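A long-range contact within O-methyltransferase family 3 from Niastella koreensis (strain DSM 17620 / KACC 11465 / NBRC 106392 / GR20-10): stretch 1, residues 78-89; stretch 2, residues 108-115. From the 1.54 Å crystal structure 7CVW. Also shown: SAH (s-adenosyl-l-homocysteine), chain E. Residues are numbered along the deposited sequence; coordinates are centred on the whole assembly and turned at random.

Stretch 1 78-89: ALPKNGRLITLE
Stretch 2 108-115: TSQVQIRT

The strands that begin at R84 and V111 run parallel, 18° apart in direction, with axes 4.7 Å apart at their closest. The register pairs L85 with V111, I86 with Q112, T87 with I113 and L88 with R114, at CA-CA distances of 4.8 to 5.0 Å. Both backbones are extended, with phi from -94° to -141° and psi from 101° to 144°.

The hydrogen bonds alternate as parallel strands require. L85 N donates to Q110 O, Q112 N to L85 O, T87 N to Q112 O and R114 N to T87 O, each at 2.8 Å. E89 N to R114 O follows at 3.0 Å.

L85, T87, V111 and I113 share one face. L85 CB lies 4.3 Å from V111 CG2; L85 is t, t and V111 t. T87 is also t, which brings its CG2 to 3.7 Å from I113 CG1; I113 is m, t.

I86, L88, Q112 and R114 share the other face. L88 (m, t) brings CD2 to 3.8 Å from R114 CB. I86 (m, t) has CG1 4.0 Å from Q112 OE1. Q112 is t, t with chi3 55°. R114 is m, chi2 -138°, t, chi4 172°; R114 NE bonds Q112 OE1 weakly at 3.4 Å, while NH1 and NH2 are hydrogen-bonded elsewhere in the structure.

Before the strand, P80 to G83 form a type I turn (K81 -65/-26, N82 -95/8), closed by G83 N to P80 O at 3.0 Å. Q110 (-108/-14; m, t, chi3 -75°) reaches this turn. Q110 NE2 makes a weak, bent bond to P80 O at 3.1 Å. R84 (m, m, t, chi4 -92°) folds back so that NH1 bonds G83 O at 2.7 Å; S109 O lies over one guanidinium face, 3.7 Å from R84 CZ.

E89 (t, p, chi3 53°) turns its carboxylate to the SAH ribose. E89 OE1 accepts a hydrogen bond from SAH O3' and E89 OE2 one from SAH O2', both at 2.6 Å.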

# COMPACT_ATOMS: atom_id res chain seq x y z
N ALA A 78 6.27 4.80 -14.26
CA ALA A 78 5.25 5.73 -13.74
C ALA A 78 5.61 7.18 -14.09
O ALA A 78 4.76 8.04 -13.88
CB ALA A 78 5.10 5.58 -12.26
N LEU A 79 6.85 7.45 -14.49
CA LEU A 79 7.35 8.84 -14.68
C LEU A 79 6.74 9.47 -15.93
O LEU A 79 6.49 8.79 -16.92
CB LEU A 79 8.86 8.83 -14.84
CG LEU A 79 9.68 8.44 -13.61
CD1 LEU A 79 11.14 8.26 -14.01
CD2 LEU A 79 9.56 9.45 -12.50
N PRO A 80 6.58 10.81 -15.93
CA PRO A 80 6.34 11.52 -17.18
C PRO A 80 7.62 11.50 -18.02
O PRO A 80 8.68 11.10 -17.53
CB PRO A 80 5.95 12.92 -16.68
CG PRO A 80 6.75 13.09 -15.41
CD PRO A 80 6.71 11.71 -14.77
N LYS A 81 7.55 11.93 -19.29
CA LYS A 81 8.73 11.81 -20.20
C LYS A 81 9.89 12.69 -19.70
O LYS A 81 11.05 12.33 -20.01
CB LYS A 81 8.39 12.10 -21.66
CG LYS A 81 9.24 11.30 -22.64
CD LYS A 81 8.73 11.26 -24.08
CE LYS A 81 8.76 12.62 -24.75
NZ LYS A 81 8.04 12.58 -26.04
N ASN A 82 9.62 13.77 -18.96
CA ASN A 82 10.66 14.68 -18.43
C ASN A 82 11.04 14.29 -16.99
O ASN A 82 11.77 15.08 -16.33
CB ASN A 82 10.24 16.16 -18.49
CG ASN A 82 9.07 16.54 -17.61
OD1 ASN A 82 8.36 15.69 -17.08
ND2 ASN A 82 8.82 17.83 -17.50
N GLY A 83 10.53 13.16 -16.50
CA GLY A 83 10.81 12.68 -15.14
C GLY A 83 12.14 11.96 -15.07
O GLY A 83 12.70 11.60 -16.12
N ARG A 84 12.65 11.73 -13.87
CA ARG A 84 13.98 11.12 -13.67
C ARG A 84 13.93 10.16 -12.50
O ARG A 84 13.22 10.43 -11.51
CB ARG A 84 15.04 12.21 -13.43
CG ARG A 84 15.27 13.14 -14.62
CD ARG A 84 15.91 12.43 -15.81
NE ARG A 84 16.11 13.32 -16.94
CZ ARG A 84 15.25 13.52 -17.95
NH1 ARG A 84 14.09 12.88 -18.02
NH2 ARG A 84 15.57 14.37 -18.91
N LEU A 85 14.67 9.07 -12.61
CA LEU A 85 14.92 8.16 -11.48
C LEU A 85 16.44 8.00 -11.33
O LEU A 85 17.13 7.66 -12.29
CB LEU A 85 14.21 6.83 -11.73
CG LEU A 85 14.18 5.86 -10.55
CD1 LEU A 85 13.00 4.92 -10.67
CD2 LEU A 85 15.47 5.07 -10.46
N ILE A 86 16.94 8.29 -10.15
CA ILE A 86 18.37 8.06 -9.80
C ILE A 86 18.42 6.80 -8.93
O ILE A 86 17.66 6.70 -7.99
CB ILE A 86 18.93 9.29 -9.07
CG1 ILE A 86 18.85 10.54 -9.96
CG2 ILE A 86 20.34 8.99 -8.63
CD1 ILE A 86 19.26 11.82 -9.25
N THR A 87 19.23 5.82 -9.31
CA THR A 87 19.34 4.56 -8.52
C THR A 87 20.80 4.35 -8.16
O THR A 87 21.67 4.60 -9.03
CB THR A 87 18.67 3.41 -9.29
OG1 THR A 87 18.67 2.23 -8.48
CG2 THR A 87 19.33 3.14 -10.62
N LEU A 88 21.05 3.89 -6.94
CA LEU A 88 22.42 3.75 -6.39
C LEU A 88 22.74 2.27 -6.26
O LEU A 88 21.91 1.50 -5.76
CB LEU A 88 22.51 4.44 -5.03
CG LEU A 88 22.00 5.87 -4.97
CD1 LEU A 88 22.33 6.53 -3.63
CD2 LEU A 88 22.43 6.71 -6.14
N GLU A 89 23.89 1.85 -6.80
CA GLU A 89 24.29 0.44 -6.79
C GLU A 89 25.79 0.35 -6.53
O GLU A 89 26.56 0.86 -7.36
CB GLU A 89 23.92 -0.19 -8.13
CG GLU A 89 24.44 -1.62 -8.26
CD GLU A 89 23.99 -2.54 -7.13
OE1 GLU A 89 22.76 -2.63 -6.84
OE2 GLU A 89 24.87 -3.16 -6.50
N THR A 108 16.82 4.60 -20.86
CA THR A 108 18.19 5.16 -20.75
C THR A 108 18.11 6.66 -20.41
O THR A 108 18.92 7.11 -19.59
CB THR A 108 18.98 4.94 -22.03
OG1 THR A 108 18.88 3.56 -22.39
CG2 THR A 108 20.43 5.35 -21.88
N SER A 109 17.22 7.41 -21.07
CA SER A 109 17.13 8.88 -20.95
C SER A 109 16.63 9.29 -19.56
O SER A 109 16.90 10.45 -19.15
CB SER A 109 16.24 9.47 -22.03
OG SER A 109 16.82 9.21 -23.29
N GLN A 110 15.88 8.43 -18.88
CA GLN A 110 15.14 8.80 -17.65
C GLN A 110 15.77 8.20 -16.39
O GLN A 110 15.39 8.62 -15.29
CB GLN A 110 13.69 8.37 -17.76
CG GLN A 110 12.91 9.19 -18.78
CD GLN A 110 11.65 8.46 -19.14
OE1 GLN A 110 11.68 7.47 -19.88
NE2 GLN A 110 10.54 8.92 -18.59
N VAL A 111 16.65 7.22 -16.52
CA VAL A 111 17.20 6.52 -15.33
C VAL A 111 18.69 6.79 -15.31
O VAL A 111 19.34 6.51 -16.30
CB VAL A 111 16.88 5.02 -15.36
CG1 VAL A 111 17.57 4.29 -14.21
CG2 VAL A 111 15.36 4.81 -15.33
N GLN A 112 19.20 7.24 -14.17
CA GLN A 112 20.64 7.41 -13.94
C GLN A 112 21.08 6.40 -12.88
O GLN A 112 20.57 6.46 -11.74
CB GLN A 112 20.97 8.82 -13.48
CG GLN A 112 22.47 8.98 -13.29
CD GLN A 112 22.85 10.36 -12.80
OE1 GLN A 112 22.36 10.84 -11.78
NE2 GLN A 112 23.77 10.98 -13.53
N ILE A 113 21.98 5.50 -13.25
CA ILE A 113 22.57 4.53 -12.30
C ILE A 113 23.87 5.14 -11.79
O ILE A 113 24.71 5.46 -12.62
CB ILE A 113 22.83 3.16 -12.93
CG1 ILE A 113 21.54 2.58 -13.51
CG2 ILE A 113 23.47 2.23 -11.91
CD1 ILE A 113 21.74 1.40 -14.43
N ARG A 114 24.01 5.28 -10.48
CA ARG A 114 25.26 5.80 -9.88
C ARG A 114 25.94 4.64 -9.17
O ARG A 114 25.29 4.02 -8.28
CB ARG A 114 24.94 6.93 -8.92
CG ARG A 114 24.46 8.19 -9.61
CD ARG A 114 25.17 9.28 -8.88
NE ARG A 114 24.47 10.47 -9.13
CZ ARG A 114 24.71 11.61 -8.53
NH1 ARG A 114 25.67 11.75 -7.62
NH2 ARG A 114 23.96 12.62 -8.89
N THR A 115 27.17 4.32 -9.57
CA THR A 115 27.89 3.11 -9.10
C THR A 115 28.78 3.47 -7.91
O THR A 115 29.88 3.97 -8.10
CB THR A 115 28.70 2.46 -10.23
OG1 THR A 115 27.82 2.26 -11.35
CG2 THR A 115 29.33 1.16 -9.77
N SAH E . 15.59 -3.08 -5.60
CA SAH E . 16.10 -4.26 -6.33
CB SAH E . 16.84 -5.21 -5.37
CG SAH E . 18.01 -4.61 -4.67
SD SAH E . 18.95 -6.02 -3.96
C SAH E . 14.89 -4.94 -6.96
O SAH E . 14.96 -5.25 -8.10
OXT SAH E . 13.97 -5.13 -6.24
C5' SAH E . 20.18 -5.12 -2.97
C4' SAH E . 21.17 -4.40 -3.84
O4' SAH E . 21.87 -3.48 -2.99
C3' SAH E . 22.27 -5.26 -4.50
O3' SAH E . 22.36 -5.05 -5.90
C2' SAH E . 23.55 -4.83 -3.79
O2' SAH E . 24.70 -4.91 -4.60
C1' SAH E . 23.19 -3.40 -3.43
N9 SAH E . 24.00 -2.81 -2.39
C8 SAH E . 24.64 -3.45 -1.36
N7 SAH E . 25.32 -2.63 -0.61
C5 SAH E . 25.13 -1.39 -1.16
C6 SAH E . 25.58 -0.10 -0.82
N6 SAH E . 26.38 0.14 0.20
N1 SAH E . 25.20 0.92 -1.59
C2 SAH E . 24.40 0.66 -2.63
N3 SAH E . 23.93 -0.50 -3.06
C4 SAH E . 24.31 -1.49 -2.26